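Local structure of S-adenosylmethionine decarboxylase proenzyme (Aquifex aeolicus, 2III) at residues L7-I21 with A90-P103. The protein probably catalyses the decarboxylation of S-adenosylmethionine, supplying the aminopropyl donor from which spermidine and spermine are made. Sequence-based numbering, arbitrary orientation.
Sequences LHILADLYGVDADKI and AYRAMDYIITQLNP. With MG (magnesium ion), chain B.
I9, L13 and their neighbours on strand 7-14 meet helix 90-101 almost parallel, the two axes 9.1 Å apart at closest and inclined by 16°, and the chains draw together towards V16 and P103. No direct hydrogen bond joins the segments, so apolar side chains carry the contact. I9 works with both of its branches: CD1 sits over one face of the Y91 ring in a CH-pi contact, 4.1 Å from its centroid, and also touches CB of A90, while CG2 meets the selenomethionine methyl of M94, CE, at 3.7 Å. That methyl gets there because the M94 chain starts anti to the backbone N (chi1 -175°) and then bends at chi2 and chi3, sliding past I9 in the opposite direction and ending near CB of A11. Replacing I9 with an alanine would probably open a gap beneath the Y91 ring and leave the methyl of M94 short of packing. Further along, L13 crosses L101 at about a right angle, CD1 to CD1 at 3.6 Å, and sets its CB against CB of P103. On its other branch, L101 CD2 rests 3.7 Å from I21 CG2. V16 lies alongside P103, its CG2 on the proline CB. At the margin, the aliphatic part of K20 runs by the L101 carbonyl, and its NZ forms a salt bridge with D17 OD1 at 2.7 Å. One water links D17 N to L101 O and another joins K20 NZ to N102 ND2, while D19 O binds the magnesium ion together with D22. The whole is a helix laid on one face of an antiparallel sheet, strand 7-14 running between strands 76-84 and 105-116, as expected of the two-layer alpha/beta sandwich of prokaryotic AdoMet decarboxylases.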
# COMPACT_ATOMS: atom_id res chain seq x y z
N LEU A 7 11.93 1.41 0.05
CA LEU A 7 11.61 2.58 -0.75
C LEU A 7 10.18 2.39 -1.24
O LEU A 7 9.83 1.34 -1.79
CB LEU A 7 12.56 2.69 -1.94
CG LEU A 7 12.52 4.05 -2.64
CD1 LEU A 7 13.20 5.09 -1.77
CD2 LEU A 7 13.22 3.94 -3.96
N HIS A 8 9.36 3.40 -1.03
CA HIS A 8 7.95 3.35 -1.39
C HIS A 8 7.61 4.47 -2.35
O HIS A 8 7.74 5.65 -2.02
CB HIS A 8 7.12 3.45 -0.10
CG HIS A 8 5.64 3.33 -0.29
ND1 HIS A 8 4.77 3.23 0.77
CD2 HIS A 8 4.88 3.31 -1.41
CE1 HIS A 8 3.53 3.16 0.31
NE2 HIS A 8 3.57 3.20 -1.01
N ILE A 9 7.19 4.09 -3.55
CA ILE A 9 6.80 5.05 -4.56
C ILE A 9 5.29 4.96 -4.76
O ILE A 9 4.74 3.87 -4.95
CB ILE A 9 7.43 4.74 -5.93
CG1 ILE A 9 8.95 4.56 -5.80
CG2 ILE A 9 7.12 5.86 -6.91
CD1 ILE A 9 9.59 3.99 -7.06
N LEU A 10 4.61 6.10 -4.71
CA LEU A 10 3.18 6.10 -4.96
C LEU A 10 2.91 7.15 -6.01
O LEU A 10 3.54 8.21 -6.03
CB LEU A 10 2.39 6.37 -3.67
CG LEU A 10 2.86 7.34 -2.59
CD1 LEU A 10 1.77 7.48 -1.54
CD2 LEU A 10 4.13 6.81 -1.94
N ALA A 11 2.00 6.84 -6.93
CA ALA A 11 1.67 7.77 -7.99
C ALA A 11 0.20 7.71 -8.34
O ALA A 11 -0.41 6.64 -8.29
CB ALA A 11 2.50 7.45 -9.22
N ASP A 12 -0.37 8.86 -8.68
CA ASP A 12 -1.75 8.91 -9.10
C ASP A 12 -1.64 9.22 -10.59
O ASP A 12 -1.09 10.25 -10.99
CB ASP A 12 -2.50 10.02 -8.36
CG ASP A 12 -2.50 9.81 -6.85
OD1 ASP A 12 -2.28 8.67 -6.39
OD2 ASP A 12 -2.72 10.80 -6.12
N LEU A 13 -2.12 8.30 -11.42
CA LEU A 13 -2.03 8.45 -12.86
C LEU A 13 -3.35 8.91 -13.48
O LEU A 13 -4.38 8.26 -13.30
CB LEU A 13 -1.60 7.12 -13.49
CG LEU A 13 -0.52 6.31 -12.77
CD1 LEU A 13 -0.18 5.11 -13.63
CD2 LEU A 13 0.72 7.15 -12.52
N TYR A 14 -3.30 10.02 -14.22
CA TYR A 14 -4.49 10.57 -14.86
C TYR A 14 -4.41 10.50 -16.38
O TYR A 14 -3.33 10.38 -16.97
CB TYR A 14 -4.68 12.03 -14.46
CG TYR A 14 -4.82 12.27 -12.97
CD1 TYR A 14 -6.04 12.69 -12.42
CD2 TYR A 14 -3.74 12.08 -12.10
CE1 TYR A 14 -6.17 12.92 -11.06
CE2 TYR A 14 -3.86 12.31 -10.73
CZ TYR A 14 -5.08 12.73 -10.22
OH TYR A 14 -5.23 12.98 -8.88
N GLY A 15 -5.57 10.57 -17.03
CA GLY A 15 -5.60 10.53 -18.48
C GLY A 15 -5.32 9.14 -19.01
O GLY A 15 -4.88 8.99 -20.15
N VAL A 16 -5.58 8.13 -18.19
CA VAL A 16 -5.36 6.75 -18.60
C VAL A 16 -6.59 6.21 -19.33
O VAL A 16 -7.71 6.33 -18.84
CB VAL A 16 -5.08 5.84 -17.39
CG1 VAL A 16 -4.99 4.38 -17.85
CG2 VAL A 16 -3.79 6.28 -16.69
N ASP A 17 -6.38 5.62 -20.50
CA ASP A 17 -7.48 5.05 -21.27
C ASP A 17 -8.26 4.06 -20.40
O ASP A 17 -7.67 3.20 -19.73
CB ASP A 17 -6.96 4.37 -22.54
CG ASP A 17 -6.34 5.35 -23.52
OD1 ASP A 17 -5.60 4.92 -24.43
OD2 ASP A 17 -6.60 6.56 -23.39
N ALA A 18 -9.58 4.21 -20.40
CA ALA A 18 -10.48 3.36 -19.61
C ALA A 18 -10.33 1.87 -19.92
O ALA A 18 -10.49 1.04 -19.04
CB ALA A 18 -11.93 3.78 -19.85
N ASP A 19 -10.01 1.55 -21.17
CA ASP A 19 -9.87 0.15 -21.57
C ASP A 19 -8.63 -0.52 -20.99
O ASP A 19 -8.55 -1.74 -20.94
CB ASP A 19 -9.85 0.03 -23.10
CG ASP A 19 -8.76 0.90 -23.74
OD1 ASP A 19 -8.83 2.14 -23.61
OD2 ASP A 19 -7.84 0.34 -24.37
N LYS A 20 -7.65 0.28 -20.55
CA LYS A 20 -6.42 -0.27 -19.99
C LYS A 20 -6.55 -0.63 -18.51
O LYS A 20 -5.71 -1.36 -17.97
CB LYS A 20 -5.27 0.73 -20.11
CG LYS A 20 -4.77 1.03 -21.52
CD LYS A 20 -3.58 2.00 -21.41
CE LYS A 20 -2.96 2.31 -22.76
NZ LYS A 20 -3.93 3.01 -23.63
N ILE A 21 -7.60 -0.12 -17.87
CA ILE A 21 -7.79 -0.31 -16.43
C ILE A 21 -9.21 -0.66 -15.99
O ILE A 21 -9.56 -0.43 -14.83
CB ILE A 21 -7.38 0.97 -15.68
CG1 ILE A 21 -8.18 2.16 -16.23
CG2 ILE A 21 -5.88 1.23 -15.83
CD1 ILE A 21 -7.88 3.51 -15.57
N ALA A 90 12.15 -1.02 -7.33
CA ALA A 90 10.92 -0.25 -7.12
C ALA A 90 10.76 0.71 -8.30
O ALA A 90 9.68 0.83 -8.88
CB ALA A 90 10.99 0.53 -5.82
N TYR A 91 11.85 1.38 -8.66
CA TYR A 91 11.79 2.33 -9.76
C TYR A 91 11.45 1.66 -11.09
O TYR A 91 10.63 2.16 -11.85
CB TYR A 91 13.10 3.10 -9.88
CG TYR A 91 13.30 4.13 -8.79
CD1 TYR A 91 14.05 3.84 -7.66
CD2 TYR A 91 12.75 5.41 -8.91
CE1 TYR A 91 14.25 4.79 -6.66
CE2 TYR A 91 12.94 6.36 -7.91
CZ TYR A 91 13.69 6.05 -6.80
OH TYR A 91 13.90 7.00 -5.82
N ARG A 92 12.07 0.52 -11.36
CA ARG A 92 11.79 -0.21 -12.60
C ARG A 92 10.32 -0.64 -12.66
O ARG A 92 9.67 -0.50 -13.69
CB ARG A 92 12.70 -1.44 -12.69
CG ARG A 92 14.18 -1.10 -12.85
CD ARG A 92 15.03 -2.36 -12.94
NE ARG A 92 14.70 -3.18 -14.10
CZ ARG A 92 14.82 -2.79 -15.37
NH1 ARG A 92 14.49 -3.61 -16.36
NH2 ARG A 92 15.27 -1.57 -15.65
N ALA A 93 9.80 -1.14 -11.54
CA ALA A 93 8.41 -1.58 -11.49
C ALA A 93 7.47 -0.42 -11.80
O ALA A 93 6.52 -0.58 -12.56
CB ALA A 93 8.09 -2.16 -10.12
N MSE A 94 7.75 0.74 -11.21
CA MSE A 94 6.90 1.91 -11.44
C MSE A 94 7.07 2.45 -12.86
O MSE A 94 6.09 2.91 -13.46
CB MSE A 94 7.20 3.02 -10.43
CG MSE A 94 6.26 4.23 -10.54
SE MSE A 94 4.37 3.76 -10.24
CE MSE A 94 4.37 3.79 -8.28
N ASP A 95 8.28 2.39 -13.41
CA ASP A 95 8.52 2.86 -14.78
C ASP A 95 7.73 1.99 -15.75
O ASP A 95 7.15 2.49 -16.73
CB ASP A 95 10.00 2.79 -15.16
CG ASP A 95 10.86 3.78 -14.38
OD1 ASP A 95 10.32 4.77 -13.86
OD2 ASP A 95 12.09 3.57 -14.31
N TYR A 96 7.73 0.69 -15.48
CA TYR A 96 7.01 -0.26 -16.33
C TYR A 96 5.51 0.05 -16.28
O TYR A 96 4.89 0.28 -17.31
CB TYR A 96 7.26 -1.70 -15.85
CG TYR A 96 6.51 -2.72 -16.68
CD1 TYR A 96 6.99 -3.13 -17.93
CD2 TYR A 96 5.30 -3.25 -16.23
CE1 TYR A 96 6.27 -4.03 -18.72
CE2 TYR A 96 4.58 -4.15 -17.01
CZ TYR A 96 5.07 -4.54 -18.25
OH TYR A 96 4.36 -5.43 -19.02
N ILE A 97 4.94 0.05 -15.08
CA ILE A 97 3.52 0.32 -14.91
C ILE A 97 3.11 1.63 -15.60
O ILE A 97 2.12 1.66 -16.33
CB ILE A 97 3.16 0.37 -13.40
CG1 ILE A 97 3.24 -1.04 -12.81
CG2 ILE A 97 1.77 0.97 -13.20
CD1 ILE A 97 3.08 -1.12 -11.31
N ILE A 98 3.87 2.69 -15.39
CA ILE A 98 3.55 3.97 -16.01
C ILE A 98 3.59 3.91 -17.54
O ILE A 98 2.67 4.40 -18.21
CB ILE A 98 4.50 5.09 -15.52
CG1 ILE A 98 4.19 5.41 -14.05
CG2 ILE A 98 4.32 6.36 -16.36
CD1 ILE A 98 5.11 6.45 -13.44
N THR A 99 4.64 3.32 -18.11
CA THR A 99 4.73 3.24 -19.57
C THR A 99 3.61 2.40 -20.15
O THR A 99 3.12 2.69 -21.24
CB THR A 99 6.06 2.64 -20.05
OG1 THR A 99 6.19 1.30 -19.56
CG2 THR A 99 7.24 3.48 -19.57
N GLN A 100 3.22 1.34 -19.45
CA GLN A 100 2.14 0.50 -19.97
C GLN A 100 0.81 1.25 -19.94
O GLN A 100 0.02 1.14 -20.86
CB GLN A 100 2.03 -0.79 -19.15
CG GLN A 100 3.25 -1.68 -19.23
CD GLN A 100 3.67 -1.96 -20.66
OE1 GLN A 100 2.90 -2.52 -21.44
NE2 GLN A 100 4.89 -1.57 -21.01
N LEU A 101 0.58 2.00 -18.87
CA LEU A 101 -0.67 2.75 -18.73
C LEU A 101 -0.64 4.06 -19.51
O LEU A 101 -1.69 4.64 -19.81
CB LEU A 101 -0.96 3.02 -17.26
CG LEU A 101 -1.27 1.77 -16.43
CD1 LEU A 101 -1.68 2.18 -15.03
CD2 LEU A 101 -2.38 0.99 -17.12
N ASN A 102 0.56 4.53 -19.81
CA ASN A 102 0.75 5.76 -20.55
C ASN A 102 -0.21 6.89 -20.15
O ASN A 102 -1.06 7.32 -20.94
CB ASN A 102 0.62 5.47 -22.05
CG ASN A 102 0.80 6.71 -22.91
OD1 ASN A 102 1.79 7.44 -22.77
ND2 ASN A 102 -0.14 6.95 -23.81
N PRO A 103 -0.10 7.37 -18.90
CA PRO A 103 -0.97 8.45 -18.42
C PRO A 103 -0.58 9.80 -19.02
O PRO A 103 0.56 9.98 -19.45
CB PRO A 103 -0.75 8.42 -16.91
CG PRO A 103 0.70 8.02 -16.81
CD PRO A 103 0.78 6.89 -17.82
MG MG B . -9.78 -3.54 -20.73
O HOH W 1 -3.67 5.48 -21.60
O HOH W 2 -1.81 4.54 -25.19
O HOH W 3 -9.96 -5.17 -20.62